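Local coordinates for fimbrial protein MyfA,Fimbrial protein MyfA (Yersinia enterocolitica, PDB 5LO7) that forms the major subunit of the Myf fimbria, a polymer of many copies that is a probable virulence factor of pathogenic strains, at residues F24-S29 and V81-F86. Numbering follows the deposited sequence.
Sequences FHLVMS and VEATFF
His25 reaches across to Glu82 and Thr84 on the neighbouring antiparallel strand, an example of one strand pair with two unlike faces. From CB, with CG anti to the backbone N (chi1 -167°), the imidazole leans over the partner strand. CG passes 3.8 Å from Ala83 O; CD2 comes closer to that carbonyl oxygen and lies 3.3 Å from Thr84 OG1, which sits at the ring edge. At the tip, NE2 gives Glu82 OE1 a weak, bent hydrogen bond of 3.0 Å (136° at the hydrogen), the ring and carboxylate planes standing 70° apart. CE1 meets the other oxygen, OE2, which also touches Val27 CG2 and forms a salt bridge with Arg80.

On the opposite face from His25, Val27, Glu82 and Thr84, Phe24 meets Phe85 through CB while its ring turns away to Phe5. Leu26 CD2 packs 3.8 Å from Phe85 CE1, and Met28 CE lies 3.9 Å from Val81 CG1. Val39 and Trp37 of strand 36-51 touch this side. Six backbone hydrogen bonds join the strands, and strand 2-7 pairs along the other edge of 21-29. The arrangement is that of an antiparallel sheet packed against a second one, as in the immunoglobulin-like sandwich of fimbrial subunits.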
# COMPACT_ATOMS: atom_id res chain seq x y z
N PHE B 24 17.09 5.76 -3.29
CA PHE B 24 18.22 4.98 -2.77
C PHE B 24 19.44 5.03 -3.70
O PHE B 24 19.30 5.14 -4.93
CB PHE B 24 17.85 3.50 -2.57
CG PHE B 24 16.67 3.27 -1.64
CD1 PHE B 24 16.82 3.37 -0.26
CD2 PHE B 24 15.42 2.93 -2.14
CE1 PHE B 24 15.74 3.14 0.59
CE2 PHE B 24 14.34 2.70 -1.27
CZ PHE B 24 14.51 2.81 0.08
N HIS B 25 20.62 4.92 -3.11
CA HIS B 25 21.86 4.82 -3.87
C HIS B 25 22.65 3.58 -3.51
O HIS B 25 22.87 3.27 -2.34
CB HIS B 25 22.72 6.04 -3.63
CG HIS B 25 23.85 6.15 -4.60
ND1 HIS B 25 25.16 5.98 -4.24
CD2 HIS B 25 23.84 6.35 -5.94
CE1 HIS B 25 25.93 6.11 -5.30
NE2 HIS B 25 25.15 6.34 -6.35
N LEU B 26 23.10 2.88 -4.55
CA LEU B 26 23.75 1.60 -4.38
C LEU B 26 25.16 1.67 -4.98
O LEU B 26 25.33 2.19 -6.08
CB LEU B 26 22.93 0.53 -5.10
CG LEU B 26 23.58 -0.84 -5.29
CD1 LEU B 26 23.87 -1.53 -3.96
CD2 LEU B 26 22.72 -1.72 -6.19
N VAL B 27 26.16 1.17 -4.25
CA VAL B 27 27.51 1.01 -4.82
C VAL B 27 27.96 -0.42 -4.61
O VAL B 27 27.99 -0.91 -3.48
CB VAL B 27 28.54 1.94 -4.17
CG1 VAL B 27 29.95 1.69 -4.74
CG2 VAL B 27 28.14 3.39 -4.37
N MET B 28 28.32 -1.07 -5.71
CA MET B 28 28.83 -2.43 -5.67
C MET B 28 30.25 -2.41 -6.22
O MET B 28 30.47 -1.98 -7.34
CB MET B 28 27.95 -3.33 -6.52
CG MET B 28 26.54 -3.49 -5.98
SD MET B 28 25.48 -4.43 -7.12
CE MET B 28 25.38 -3.40 -8.56
N SER B 29 31.20 -2.86 -5.41
CA SER B 29 32.62 -2.81 -5.77
C SER B 29 33.33 -4.15 -5.68
O SER B 29 33.13 -4.92 -4.75
CB SER B 29 33.34 -1.80 -4.89
OG SER B 29 32.98 -0.48 -5.26
N VAL B 81 30.38 -0.35 -9.66
CA VAL B 81 29.14 -0.05 -10.32
C VAL B 81 28.31 0.76 -9.36
O VAL B 81 28.19 0.44 -8.17
CB VAL B 81 28.36 -1.31 -10.66
CG1 VAL B 81 26.98 -0.97 -11.23
CG2 VAL B 81 29.14 -2.13 -11.62
N GLU B 82 27.74 1.82 -9.88
CA GLU B 82 26.82 2.61 -9.10
C GLU B 82 25.48 2.45 -9.67
O GLU B 82 25.33 2.28 -10.88
CB GLU B 82 27.09 4.08 -9.24
CG GLU B 82 28.35 4.53 -8.47
CD GLU B 82 28.16 5.83 -7.74
OE1 GLU B 82 27.44 6.74 -8.30
OE2 GLU B 82 28.80 5.86 -6.64
N ALA B 83 24.51 2.67 -8.81
CA ALA B 83 23.15 2.72 -9.27
C ALA B 83 22.34 3.59 -8.34
O ALA B 83 22.61 3.66 -7.14
CB ALA B 83 22.61 1.33 -9.33
N THR B 84 21.38 4.28 -8.94
CA THR B 84 20.40 5.04 -8.20
C THR B 84 19.00 4.51 -8.47
O THR B 84 18.61 4.29 -9.62
CB THR B 84 20.43 6.51 -8.57
OG1 THR B 84 21.76 7.00 -8.42
CG2 THR B 84 19.48 7.30 -7.66
N PHE B 85 18.25 4.31 -7.39
CA PHE B 85 16.87 3.85 -7.48
C PHE B 85 15.90 5.01 -7.28
O PHE B 85 15.96 5.69 -6.26
CB PHE B 85 16.65 2.74 -6.45
CG PHE B 85 17.43 1.48 -6.75
CD1 PHE B 85 18.71 1.30 -6.27
CD2 PHE B 85 16.88 0.49 -7.54
CE1 PHE B 85 19.42 0.15 -6.57
CE2 PHE B 85 17.61 -0.65 -7.84
CZ PHE B 85 18.86 -0.82 -7.35
N PHE B 86 15.04 5.25 -8.28
CA PHE B 86 14.12 6.39 -8.24
C PHE B 86 12.65 5.96 -8.30
O PHE B 86 12.32 4.84 -8.73
CB PHE B 86 14.42 7.38 -9.38
CG PHE B 86 14.15 6.82 -10.75
CD1 PHE B 86 12.90 6.92 -11.33
CD2 PHE B 86 15.14 6.14 -11.45
CE1 PHE B 86 12.67 6.37 -12.58
CE2 PHE B 86 14.91 5.59 -12.69
CZ PHE B 86 13.68 5.71 -13.26